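PDB 2PP0: L-talarate/galactarate dehydratase from Salmonella typhimurium, which catalyses the magnesium-dependent dehydration of both L-talarate and galactarate to 5-keto-4-deoxy-D-glucarate and, in competition with this, the epimerization of L-talarate to galactarate. Local coordinates for residues D46-T51 against A227-W231; R53-L57 against S81-G85; G240-E244 against A269-P273; P327-E332 against E348-N354. Residue numbers count along the deposited sequence, not the author numbering.

Interaction 1 of 4, residues D46-T51 against A227-W231. With GOL (glycerol), chain E.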
loop_
_atom_site.group_PDB
_atom_site.type_symbol
_atom_site.label_atom_id
_atom_site.label_comp_id
_atom_site.label_asym_id
_atom_site.label_seq_id
_atom_site.Cartn_x
_atom_site.Cartn_y
_atom_site.Cartn_z
ATOM N N ASP B 46 14.413 -31.351 -7.647
ATOM C CA ASP B 46 14.076 -31.352 -6.229
ATOM C C ASP B 46 13.230 -32.604 -5.993
ATOM O O ASP B 46 13.237 -33.522 -6.818
ATOM C CB ASP B 46 13.284 -30.090 -5.843
ATOM C CG ASP B 46 12.135 -29.789 -6.801
ATOM O OD1 ASP B 46 11.457 -30.727 -7.267
ATOM O OD2 ASP B 46 11.895 -28.597 -7.080
ATOM N N ALA B 47 12.495 -32.648 -4.887
ATOM C CA ALA B 47 11.668 -33.816 -4.590
ATOM C C ALA B 47 10.587 -34.086 -5.642
ATOM O O ALA B 47 10.130 -35.222 -5.790
ATOM C CB ALA B 47 11.028 -33.665 -3.215
ATOM N N LYS B 48 10.170 -33.052 -6.365
ATOM C CA LYS B 48 9.140 -33.213 -7.391
ATOM C C LYS B 48 9.611 -34.151 -8.501
ATOM O O LYS B 48 8.803 -34.826 -9.145
ATOM C CB LYS B 48 8.762 -31.852 -7.986
ATOM C CG LYS B 48 8.093 -30.912 -6.988
ATOM C CD LYS B 48 7.660 -29.602 -7.640
ATOM C CE LYS B 48 8.817 -28.620 -7.818
ATOM N NZ LYS B 48 9.863 -29.063 -8.784
ATOM N N VAL B 49 10.923 -34.186 -8.717
ATOM C CA VAL B 49 11.512 -35.041 -9.737
ATOM C C VAL B 49 11.762 -36.445 -9.183
ATOM O O VAL B 49 11.468 -37.438 -9.847
ATOM C CB VAL B 49 12.856 -34.469 -10.247
ATOM C CG1 VAL B 49 13.456 -35.400 -11.299
ATOM C CG2 VAL B 49 12.647 -33.075 -10.819
ATOM N N LEU B 50 12.297 -36.523 -7.966
ATOM C CA LEU B 50 12.587 -37.812 -7.341
ATOM C C LEU B 50 11.351 -38.645 -7.015
ATOM O O LEU B 50 11.462 -39.845 -6.780
ATOM C CB LEU B 50 13.427 -37.619 -6.073
ATOM C CG LEU B 50 14.943 -37.529 -6.294
ATOM C CD1 LEU B 50 15.279 -36.301 -7.129
ATOM C CD2 LEU B 50 15.656 -37.483 -4.949
ATOM N N THR B 51 10.179 -38.016 -6.994
ATOM C CA THR B 51 8.940 -38.739 -6.721
ATOM C C THR B 51 8.242 -39.064 -8.042
ATOM O O THR B 51 7.192 -39.709 -8.059
ATOM C CB THR B 51 7.968 -37.918 -5.849
ATOM O OG1 THR B 51 7.607 -36.712 -6.539
ATOM C CG2 THR B 51 8.605 -37.586 -4.503
ATOM N N ALA B 227 10.487 -29.440 1.267
ATOM C CA ALA B 227 10.015 -30.724 0.734
ATOM C C ALA B 227 9.309 -30.598 -0.608
ATOM O O ALA B 227 8.967 -31.605 -1.232
ATOM C CB ALA B 227 9.087 -31.394 1.733
ATOM N N ASN B 228 9.077 -29.365 -1.048
ATOM C CA ASN B 228 8.408 -29.129 -2.319
ATOM C C ASN B 228 7.120 -29.946 -2.506
ATOM O O ASN B 228 6.905 -30.554 -3.561
ATOM C CB ASN B 228 9.377 -29.394 -3.481
ATOM C CG ASN B 228 10.331 -28.225 -3.726
ATOM O OD1 ASN B 228 9.944 -27.202 -4.295
ATOM N ND2 ASN B 228 11.570 -28.369 -3.285
ATOM N N GLN B 229 6.278 -29.946 -1.472
ATOM C CA GLN B 229 4.977 -30.626 -1.477
ATOM C C GLN B 229 4.987 -32.150 -1.557
ATOM O O GLN B 229 3.924 -32.756 -1.715
ATOM C CB GLN B 229 4.125 -30.135 -2.652
ATOM C CG GLN B 229 4.157 -28.640 -2.941
ATOM C CD GLN B 229 3.355 -28.300 -4.182
ATOM O OE1 GLN B 229 2.140 -28.492 -4.216
ATOM N NE2 GLN B 229 4.030 -27.802 -5.211
ATOM N N GLN B 230 6.148 -32.780 -1.419
ATOM C CA GLN B 230 6.203 -34.230 -1.584
ATOM C C GLN B 230 5.867 -35.188 -0.441
ATOM O O GLN B 230 5.989 -36.400 -0.611
ATOM C CB GLN B 230 7.552 -34.618 -2.198
ATOM C CG GLN B 230 7.795 -33.988 -3.573
ATOM C CD GLN B 230 6.579 -34.056 -4.490
ATOM O OE1 GLN B 230 5.982 -33.030 -4.827
ATOM N NE2 GLN B 230 6.207 -35.266 -4.899
ATOM N N TRP B 231 5.452 -34.683 0.715
ATOM C CA TRP B 231 5.072 -35.590 1.798
ATOM C C TRP B 231 3.562 -35.584 1.933
ATOM O O TRP B 231 2.901 -34.621 1.535
ATOM C CB TRP B 231 5.641 -35.158 3.151
ATOM C CG TRP B 231 7.114 -35.265 3.297
ATOM C CD1 TRP B 231 7.923 -36.251 2.808
ATOM C CD2 TRP B 231 7.956 -34.386 4.046
ATOM N NE1 TRP B 231 9.220 -36.040 3.210
ATOM C CE2 TRP B 231 9.269 -34.902 3.972
ATOM C CE3 TRP B 231 7.727 -33.211 4.777
ATOM C CZ2 TRP B 231 10.355 -34.283 4.605
ATOM C CZ3 TRP B 231 8.807 -32.594 5.407
ATOM C CH2 TRP B 231 10.105 -33.133 5.316
HETATM C C1 GOL E . 12.307 -23.810 -7.963
HETATM O O1 GOL E . 12.401 -22.388 -7.955
HETATM C C2 GOL E . 12.624 -24.353 -6.570
HETATM O O2 GOL E . 11.519 -24.111 -5.688
HETATM C C3 GOL E . 12.910 -25.851 -6.671
HETATM O O3 GOL E . 12.626 -26.500 -5.429
HETATM O O HOH W 1 12.767 -30.824 -2.743
#

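Interaction 2 of 4, residues R53-L57 against S81-G85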
loop_
_atom_site.group_PDB
_atom_site.type_symbol
_atom_site.label_atom_id
_atom_site.label_comp_id
_atom_site.label_asym_id
_atom_site.label_seq_id
_atom_site.Cartn_x
_atom_site.Cartn_y
_atom_site.Cartn_z
ATOM N N ARG B 53 6.968 -36.794 -10.272
ATOM C CA ARG B 53 5.985 -35.801 -10.707
ATOM C C ARG B 53 6.465 -34.981 -11.900
ATOM O O ARG B 53 5.673 -34.608 -12.770
ATOM C CB ARG B 53 5.652 -34.839 -9.563
ATOM C CG ARG B 53 4.892 -35.457 -8.400
ATOM C CD ARG B 53 3.474 -35.846 -8.795
ATOM N NE ARG B 53 2.659 -36.140 -7.617
ATOM C CZ ARG B 53 1.360 -36.428 -7.649
ATOM N NH1 ARG B 53 0.710 -36.472 -8.808
ATOM N NH2 ARG B 53 0.705 -36.654 -6.517
ATOM N N GLN B 54 7.763 -34.692 -11.932
ATOM C CA GLN B 54 8.336 -33.888 -13.006
ATOM C C GLN B 54 9.692 -34.402 -13.470
ATOM O O GLN B 54 10.286 -35.288 -12.850
ATOM C CB GLN B 54 8.521 -32.434 -12.548
ATOM C CG GLN B 54 7.264 -31.708 -12.081
ATOM C CD GLN B 54 7.583 -30.299 -11.599
ATOM O OE1 GLN B 54 8.546 -30.094 -10.855
ATOM N NE2 GLN B 54 6.783 -29.327 -12.017
ATOM N N LYS B 55 10.163 -33.812 -14.566
ATOM C CA LYS B 55 11.458 -34.120 -15.158
ATOM C C LYS B 55 12.431 -33.057 -14.668
ATOM O O LYS B 55 12.018 -31.949 -14.313
ATOM C CB LYS B 55 11.378 -34.048 -16.686
ATOM C CG LYS B 55 10.554 -35.146 -17.329
ATOM C CD LYS B 55 11.192 -36.501 -17.073
ATOM C CE LYS B 55 10.474 -37.613 -17.822
ATOM N NZ LYS B 55 11.090 -38.940 -17.522
ATOM N N PRO B 56 13.734 -33.373 -14.642
ATOM C CA PRO B 56 14.711 -32.383 -14.182
ATOM C C PRO B 56 14.586 -31.075 -14.963
ATOM O O PRO B 56 14.213 -31.074 -16.138
ATOM C CB PRO B 56 16.047 -33.080 -14.423
ATOM C CG PRO B 56 15.705 -34.528 -14.182
ATOM C CD PRO B 56 14.383 -34.666 -14.920
ATOM N N LEU B 57 14.886 -29.968 -14.290
ATOM C CA LEU B 57 14.824 -28.637 -14.891
ATOM C C LEU B 57 16.113 -28.396 -15.672
ATOM O O LEU B 57 17.199 -28.673 -15.168
ATOM C CB LEU B 57 14.685 -27.586 -13.785
ATOM C CG LEU B 57 14.465 -26.137 -14.209
ATOM C CD1 LEU B 57 13.128 -26.022 -14.935
ATOM C CD2 LEU B 57 14.481 -25.239 -12.975
ATOM N N SER B 81 9.104 -18.726 -15.949
ATOM C CA SER B 81 8.398 -19.991 -15.874
ATOM C C SER B 81 9.435 -21.093 -15.827
ATOM O O SER B 81 10.388 -21.092 -16.606
ATOM C CB SER B 81 7.484 -20.196 -17.082
ATOM O OG SER B 81 6.774 -21.422 -16.952
ATOM N N LYS B 82 9.282 -22.002 -14.873
ATOM C CA LYS B 82 10.185 -23.133 -14.766
ATOM C C LYS B 82 9.351 -24.298 -15.275
ATOM O O LYS B 82 8.434 -24.760 -14.602
ATOM C CB LYS B 82 10.637 -23.328 -13.315
ATOM C CG LYS B 82 11.575 -22.210 -12.874
ATOM C CD LYS B 82 12.126 -22.376 -11.477
ATOM C CE LYS B 82 12.989 -21.153 -11.138
ATOM N NZ LYS B 82 13.676 -21.238 -9.821
ATOM N N ARG B 83 9.672 -24.726 -16.492
ATOM C CA ARG B 83 8.979 -25.787 -17.213
ATOM C C ARG B 83 7.875 -25.096 -18.016
ATOM O O ARG B 83 7.893 -23.872 -18.152
ATOM C CB ARG B 83 8.411 -26.848 -16.256
ATOM C CG ARG B 83 9.503 -27.612 -15.518
ATOM C CD ARG B 83 8.969 -28.792 -14.728
ATOM N NE ARG B 83 10.053 -29.541 -14.094
ATOM C CZ ARG B 83 10.740 -29.131 -13.031
ATOM N NH1 ARG B 83 10.464 -27.961 -12.455
ATOM N NH2 ARG B 83 11.718 -29.890 -12.544
ATOM N N ALA B 84 6.923 -25.857 -18.544
ATOM C CA ALA B 84 5.862 -25.270 -19.360
ATOM C C ALA B 84 5.168 -24.061 -18.731
ATOM O O ALA B 84 4.847 -24.058 -17.537
ATOM C CB ALA B 84 4.834 -26.336 -19.721
ATOM N N GLY B 85 4.931 -23.040 -19.552
ATOM C CA GLY B 85 4.276 -21.834 -19.073
ATOM C C GLY B 85 4.815 -20.548 -19.683
ATOM O O GLY B 85 4.081 -19.573 -19.815
HETATM O O HOH W 2 8.054 -26.376 -12.156
#

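Interaction 3 of 4, residues G240-E244 against A269-P273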
loop_
_atom_site.group_PDB
_atom_site.type_symbol
_atom_site.label_atom_id
_atom_site.label_comp_id
_atom_site.label_asym_id
_atom_site.label_seq_id
_atom_site.Cartn_x
_atom_site.Cartn_y
_atom_site.Cartn_z
ATOM N N GLY B 240 8.459 -34.039 10.780
ATOM C CA GLY B 240 8.486 -32.800 11.540
ATOM C C GLY B 240 8.920 -33.005 12.977
ATOM O O GLY B 240 9.659 -32.191 13.529
ATOM N N ARG B 241 8.454 -34.088 13.587
ATOM C CA ARG B 241 8.808 -34.398 14.967
ATOM C C ARG B 241 10.297 -34.708 15.039
ATOM O O ARG B 241 11.003 -34.249 15.939
ATOM C CB ARG B 241 8.039 -35.628 15.467
ATOM C CG ARG B 241 6.519 -35.524 15.447
ATOM C CD ARG B 241 6.000 -34.480 16.413
ATOM N NE ARG B 241 4.568 -34.648 16.639
ATOM C CZ ARG B 241 3.793 -33.745 17.232
ATOM N NH1 ARG B 241 4.311 -32.596 17.661
ATOM N NH2 ARG B 241 2.500 -33.990 17.398
ATOM N N LYS B 242 10.756 -35.501 14.076
ATOM C CA LYS B 242 12.144 -35.931 13.991
ATOM C C LYS B 242 13.115 -34.791 13.688
ATOM O O LYS B 242 14.286 -34.851 14.064
ATOM C CB LYS B 242 12.273 -37.012 12.914
ATOM C CG LYS B 242 13.636 -37.682 12.843
ATOM C CD LYS B 242 13.870 -38.580 14.048
ATOM C CE LYS B 242 15.264 -39.197 14.019
ATOM N NZ LYS B 242 15.532 -39.900 12.732
ATOM N N MET B 243 12.632 -33.754 13.010
ATOM C CA MET B 243 13.486 -32.623 12.656
ATOM C C MET B 243 13.526 -31.506 13.689
ATOM O O MET B 243 14.317 -30.573 13.558
ATOM C CB MET B 243 13.053 -32.040 11.306
ATOM C CG MET B 243 13.345 -32.937 10.120
ATOM S SD MET B 243 12.806 -32.227 8.561
ATOM C CE MET B 243 13.611 -33.256 7.451
ATOM N N GLU B 244 12.682 -31.588 14.714
ATOM C CA GLU B 244 12.649 -30.542 15.740
ATOM C C GLU B 244 13.994 -30.367 16.442
ATOM O O GLU B 244 14.278 -29.311 17.005
ATOM C CB GLU B 244 11.557 -30.845 16.778
ATOM C CG GLU B 244 10.139 -30.695 16.236
ATOM C CD GLU B 244 9.381 -29.534 16.863
ATOM O OE1 GLU B 244 8.717 -29.743 17.900
ATOM O OE2 GLU B 244 9.454 -28.409 16.323
ATOM N N ALA B 269 0.905 -27.865 15.409
ATOM C CA ALA B 269 1.483 -29.001 16.122
ATOM C C ALA B 269 2.984 -28.904 16.368
ATOM O O ALA B 269 3.497 -29.455 17.343
ATOM C CB ALA B 269 1.173 -30.294 15.370
ATOM N N LEU B 270 3.692 -28.208 15.491
ATOM C CA LEU B 270 5.134 -28.094 15.645
ATOM C C LEU B 270 5.583 -26.725 16.137
ATOM O O LEU B 270 4.902 -25.716 15.929
ATOM C CB LEU B 270 5.823 -28.414 14.314
ATOM C CG LEU B 270 5.579 -29.810 13.736
ATOM C CD1 LEU B 270 6.052 -29.857 12.293
ATOM C CD2 LEU B 270 6.303 -30.852 14.579
ATOM N N ASP B 271 6.732 -26.710 16.806
ATOM C CA ASP B 271 7.322 -25.477 17.312
ATOM C C ASP B 271 8.117 -24.870 16.165
ATOM O O ASP B 271 8.214 -23.649 16.039
ATOM C CB ASP B 271 8.245 -25.771 18.497
ATOM C CG ASP B 271 7.489 -25.871 19.812
ATOM O OD1 ASP B 271 6.246 -25.754 19.794
ATOM O OD2 ASP B 271 8.138 -26.061 20.864
ATOM N N THR B 272 8.686 -25.737 15.329
ATOM C CA THR B 272 9.448 -25.285 14.173
ATOM C C THR B 272 8.491 -24.563 13.238
ATOM O O THR B 272 7.370 -25.018 13.012
ATOM C CB THR B 272 10.060 -26.461 13.392
ATOM O OG1 THR B 272 10.949 -27.191 14.241
ATOM C CG2 THR B 272 10.826 -25.948 12.178
ATOM N N PRO B 273 8.914 -23.417 12.695
ATOM C CA PRO B 273 8.051 -22.668 11.781
ATOM C C PRO B 273 7.770 -23.438 10.495
ATOM O O PRO B 273 8.605 -24.216 10.029
ATOM C CB PRO B 273 8.852 -21.393 11.523
ATOM C CG PRO B 273 9.587 -21.199 12.825
ATOM C CD PRO B 273 10.069 -22.601 13.114
HETATM O O HOH W 3 13.558 -27.870 13.660
#

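Interaction 4 of 4, residues P327-E332 against E348-N354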
loop_
_atom_site.group_PDB
_atom_site.type_symbol
_atom_site.label_atom_id
_atom_site.label_comp_id
_atom_site.label_asym_id
_atom_site.label_seq_id
_atom_site.Cartn_x
_atom_site.Cartn_y
_atom_site.Cartn_z
ATOM N N PRO B 327 10.179 -14.340 0.536
ATOM C CA PRO B 327 9.860 -14.409 -0.895
ATOM C C PRO B 327 10.641 -15.511 -1.607
ATOM O O PRO B 327 11.758 -15.862 -1.216
ATOM C CB PRO B 327 10.246 -13.023 -1.414
ATOM C CG PRO B 327 10.141 -12.144 -0.201
ATOM C CD PRO B 327 10.722 -13.013 0.884
ATOM N N HIS B 328 10.052 -16.048 -2.666
ATOM C CA HIS B 328 10.700 -17.112 -3.414
ATOM C C HIS B 328 11.386 -16.636 -4.689
ATOM O O HIS B 328 10.803 -15.886 -5.475
ATOM C CB HIS B 328 9.674 -18.196 -3.758
ATOM C CG HIS B 328 10.128 -19.143 -4.824
ATOM N ND1 HIS B 328 9.843 -18.951 -6.159
ATOM C CD2 HIS B 328 10.871 -20.271 -4.756
ATOM C CE1 HIS B 328 10.392 -19.922 -6.867
ATOM N NE2 HIS B 328 11.022 -20.736 -6.040
ATOM N N PHE B 329 12.633 -17.066 -4.875
ATOM C CA PHE B 329 13.384 -16.742 -6.087
ATOM C C PHE B 329 13.496 -15.236 -6.333
ATOM O O PHE B 329 13.439 -14.436 -5.398
ATOM C CB PHE B 329 12.686 -17.435 -7.271
ATOM C CG PHE B 329 13.524 -17.559 -8.521
ATOM C CD1 PHE B 329 14.831 -18.032 -8.466
ATOM C CD2 PHE B 329 12.968 -17.277 -9.767
ATOM C CE1 PHE B 329 15.571 -18.230 -9.640
ATOM C CE2 PHE B 329 13.693 -17.471 -10.942
ATOM C CZ PHE B 329 14.998 -17.950 -10.878
ATOM N N ALA B 330 13.675 -14.876 -7.601
ATOM C CA ALA B 330 13.796 -13.495 -8.068
ATOM C C ALA B 330 14.290 -12.481 -7.028
ATOM O O ALA B 330 13.613 -11.486 -6.763
ATOM C CB ALA B 330 12.456 -13.038 -8.643
ATOM N N MET B 331 15.471 -12.721 -6.459
ATOM C CA MET B 331 16.013 -11.808 -5.454
ATOM C C MET B 331 16.211 -10.399 -6.011
ATOM O O MET B 331 16.203 -9.418 -5.260
ATOM C CB MET B 331 17.335 -12.351 -4.873
ATOM C CG MET B 331 18.422 -12.685 -5.890
ATOM S SD MET B 331 19.926 -13.371 -5.127
ATOM C CE MET B 331 21.105 -13.047 -6.440
ATOM N N GLU B 332 16.360 -10.300 -7.329
ATOM C CA GLU B 332 16.554 -9.011 -7.987
ATOM C C GLU B 332 15.347 -8.109 -7.746
ATOM O O GLU B 332 15.458 -6.880 -7.749
ATOM C CB GLU B 332 16.772 -9.206 -9.492
ATOM C CG GLU B 332 18.077 -9.932 -9.876
ATOM C CD GLU B 332 18.102 -11.410 -9.492
ATOM O OE1 GLU B 332 17.025 -12.000 -9.247
ATOM O OE2 GLU B 332 19.208 -11.994 -9.453
ATOM N N GLU B 348 16.050 -15.361 -0.608
ATOM C CA GLU B 348 16.545 -16.608 -1.176
ATOM C C GLU B 348 17.517 -16.364 -2.317
ATOM O O GLU B 348 17.245 -15.585 -3.233
ATOM C CB GLU B 348 15.355 -17.449 -1.652
ATOM C CG GLU B 348 15.721 -18.690 -2.447
ATOM C CD GLU B 348 14.513 -19.566 -2.729
ATOM O OE1 GLU B 348 13.442 -19.012 -3.086
ATOM O OE2 GLU B 348 14.641 -20.806 -2.597
ATOM N N HIS B 349 18.658 -17.037 -2.268
ATOM C CA HIS B 349 19.665 -16.851 -3.301
ATOM C C HIS B 349 19.845 -17.977 -4.313
ATOM O O HIS B 349 19.887 -19.159 -3.961
ATOM C CB HIS B 349 21.021 -16.547 -2.651
ATOM C CG HIS B 349 22.172 -16.589 -3.608
ATOM N ND1 HIS B 349 22.678 -17.769 -4.111
ATOM C CD2 HIS B 349 22.907 -15.597 -4.167
ATOM C CE1 HIS B 349 23.674 -17.502 -4.939
ATOM N NE2 HIS B 349 23.832 -16.191 -4.990
ATOM N N PHE B 350 19.951 -17.562 -5.573
ATOM C CA PHE B 350 20.203 -18.412 -6.732
ATOM C C PHE B 350 21.133 -17.530 -7.570
ATOM O O PHE B 350 20.998 -16.305 -7.554
ATOM C CB PHE B 350 18.940 -18.662 -7.567
ATOM C CG PHE B 350 17.990 -19.671 -6.985
ATOM C CD1 PHE B 350 17.097 -19.315 -5.981
ATOM C CD2 PHE B 350 17.946 -20.969 -7.491
ATOM C CE1 PHE B 350 16.169 -20.233 -5.495
ATOM C CE2 PHE B 350 17.020 -21.893 -7.009
ATOM C CZ PHE B 350 16.130 -21.522 -6.011
ATOM N N GLU B 351 22.063 -18.131 -8.301
ATOM C CA GLU B 351 22.967 -17.349 -9.140
ATOM C C GLU B 351 22.452 -17.380 -10.578
ATOM O O GLU B 351 22.939 -16.655 -11.447
ATOM C CB GLU B 351 24.382 -17.939 -9.097
ATOM C CG GLU B 351 24.485 -19.355 -9.656
ATOM C CD GLU B 351 24.298 -20.433 -8.599
ATOM O OE1 GLU B 351 23.370 -20.321 -7.771
ATOM O OE2 GLU B 351 25.082 -21.405 -8.605
ATOM N N TRP B 352 21.451 -18.220 -10.806
ATOM C CA TRP B 352 20.855 -18.415 -12.119
ATOM C C TRP B 352 20.631 -17.176 -12.971
ATOM O O TRP B 352 20.963 -17.167 -14.154
ATOM C CB TRP B 352 19.522 -19.152 -11.971
ATOM C CG TRP B 352 19.636 -20.512 -11.348
ATOM C CD1 TRP B 352 20.776 -21.128 -10.908
ATOM C CD2 TRP B 352 18.562 -21.420 -11.087
ATOM N NE1 TRP B 352 20.475 -22.366 -10.388
ATOM C CE2 TRP B 352 19.122 -22.569 -10.485
ATOM C CE3 TRP B 352 17.179 -21.374 -11.304
ATOM C CZ2 TRP B 352 18.347 -23.663 -10.096
ATOM C CZ3 TRP B 352 16.407 -22.461 -10.917
ATOM C CH2 TRP B 352 16.995 -23.591 -10.319
ATOM N N LEU B 353 20.062 -16.134 -12.377
ATOM C CA LEU B 353 19.767 -14.915 -13.119
ATOM C C LEU B 353 20.911 -13.907 -13.223
ATOM O O LEU B 353 20.802 -12.932 -13.963
ATOM C CB LEU B 353 18.534 -14.229 -12.514
ATOM C CG LEU B 353 17.301 -15.127 -12.331
ATOM C CD1 LEU B 353 16.129 -14.295 -11.823
ATOM C CD2 LEU B 353 16.939 -15.798 -13.656
ATOM N N ASN B 354 22.000 -14.137 -12.494
ATOM C CA ASN B 354 23.139 -13.212 -12.520
ATOM C C ASN B 354 23.535 -12.732 -13.916
ATOM O O ASN B 354 23.688 -11.536 -14.137
ATOM C CB ASN B 354 24.374 -13.829 -11.846
ATOM C CG ASN B 354 24.237 -13.918 -10.346
ATOM O OD1 ASN B 354 23.391 -13.251 -9.748
ATOM N ND2 ASN B 354 25.080 -14.735 -9.720
HETATM O O HOH W 4 13.960 -14.431 -2.273
HETATM O O HOH W 5 19.847 -15.236 -9.606
#

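Interaction 1 of 4, residues D46-T51 against A227-W231
The short helix 47-50 sits against a type I' turn, A227 to Q230, closed by a backbone bond from Q230 N to A227 O (3.1 Å). The two backbones come nearest at A47 and N228, whose CA atoms lie 6.1 Å apart. D46 is the N-cap of the helix: its OD1 accepts from K48 N at 2.8 Å. K48 NZ forms a salt bridge with D46 OD2 at 2.7 Å, so cap and lysine hold each other in place. Across the interface the fit is largely packing. The methyl CB of A47 rests 3.3 Å from Q230 CG and 3.5 Å from A227 O, and K48 CG approaches N228 O at 3.6 Å. A water joins the segments by accepting from A47 N and from N228 ND2, each at 2.8 Å. At the far end of the helix T51 OG1 donates to A47 O (3.0 Å). D46, A47, K48 and N228 all bind substrate, and the loop of N228 directly follows the strand bearing the Mg2+ ligand D226. Glycerol O3, probably from the crystallisation liquor, lies 2.8 Å from D46 OD2 and 3.0 Å from N228 OD1. The contact thus brings the charged D46 and K48 from the N-terminal domain beside the amide of N228 from the barrel, consistent with binding a hydroxylated acid sugar.

Interaction 2 of 4, residues R53-L57 against S81-G85
R83 gives up the most surface here, with L57 and then Q54 next. The side chain of R83 reaches across to the loop 53-57 and grips a single backbone carbonyl with two nitrogens: NE and NH2 both donate to K55 O, at 3.1 and 2.7 Å. That oxygen lies near the edge of the guanidinium plane, where the N-H bonds point. The two faces of the group are covered as well, one by OE1 of Q54, which is 3.2 Å from R83 CZ, the other by L57, whose CB is 4.0 Å from R83 NH2. Both segments belong to the N-terminal capping domain of the enolase superfamily: 53-57 leads into strand 57-69, whose antiparallel neighbour 74-81 runs out into the loop 81-85, so the contact joins two loops at the same end of this hairpin. R83 and K82 both bind substrate. L57 also meets K82 through apolar carbons, CD2 to CD 4.0 Å, while the ammonium end of K82 runs on to F329 and F350, with which it makes cation-pi contacts. Q54 OE1 has its main partner in K48, another substrate-binding residue. Q54 NE2 donates to a water at 3.2 Å; the same water accepts from R83 NH1 at 2.9 Å and donates to K82 O at 3.0 Å. Within 81-85, S81 OG donates to R83 O at 2.9 Å.

Interaction 3 of 4, residues G240-E244 against A269-P273
A269 ends helix 260-269, and its carbonyl oxygen faces the neighbouring helix 233-243. R241 NH1 reaches it with a weak hydrogen bond, 3.3 Å from A269 O, the arginine side chain bending back from a CA-to-CB bond that points away. L270, the first residue to leave helical geometry, fills the space between the segments: its CD2 lies 3.7 Å from G240 C and 4.1 Å from E244 CD. The CA atoms of G240 and L270 are 7.1 Å apart, and the bare glycine backbone makes this approach possible, since a CB at G240 would clash with L270 CD1. This is packing of helix 233-243 against the loop that follows helix 260-269 and leads to strand 274-276, on the outside of the modified TIM barrel, (β/α)7β, of the enolase superfamily. D271 begins a small cluster of donors around one carboxylate oxygen. D271 N donates weakly to E244 OE2 at 3.2 Å, and T272 adds two stronger bonds to the same OE2, from N at 3.0 Å and from OG1 at 2.8 Å. The CA atoms of E244 and T272 are 6.4 Å apart here. A water donates to T272 OG1 and to M243 O, each at 2.8 Å, bridging T272 and M243. P273 then carries the chain into the barrel, its backbone bonded to I251.

Interaction 4 of 4, residues P327-E332 against E348-N354
The active site of this enolase-superfamily barrel is lined here by the loop after strand 324-325 and by strand 346-349 with its following loop. H328 is the proton donor/acceptor, its ND1 bonded to D301, which is thought to raise its basicity; E348 binds substrate and forms a salt bridge through OE2 with K195. The two are held side by side through the backbone of F329, whose N donates to E348 OE1 at 2.8 Å; the same oxygen is 3.3 Å from H328 CD2. A water extends this link, accepting from E348 N and donating to P327 O, both at 2.8 Å. Beyond it F329, F350 and W352 form an aromatic cluster. The edge of F329 meets the face of F350 in a T-shaped pair (centroids 5.1 Å apart, planes at 89°), and L353 CG packs 3.9 Å from F329 CZ. K82 of the N-terminal domain adds cation-pi contacts to both phenylalanines, while H349 stacks on Y12 of the second subunit. M331 packs against the outgoing chain, CB 3.6 Å from E348 O and CE 3.4 Å from F350 O. A second water donates to F350 O at 2.6 Å and accepts from L353 N at 2.9 Å.

From the N terminus, interaction 1 opens first, at 46-51, and closes a long loop only at 227-231, joining the N-terminal domain to the barrel. Interaction 2 opens and closes within that loop, between 53-57 and 81-85, tying together two parts of the N-terminal domain; K48 and Q54 connect the two contacts. Interactions 3 and 4 follow in series, each a short loop inside the barrel domain. Interaction 3 packs helix 233-243 against the loop after helix 260-269 on the outside and touches interaction 1 through W231 and M243. Interaction 4 borders the active site and meets interaction 2 where K82 and L57 reach W352, a second junction of the two domains.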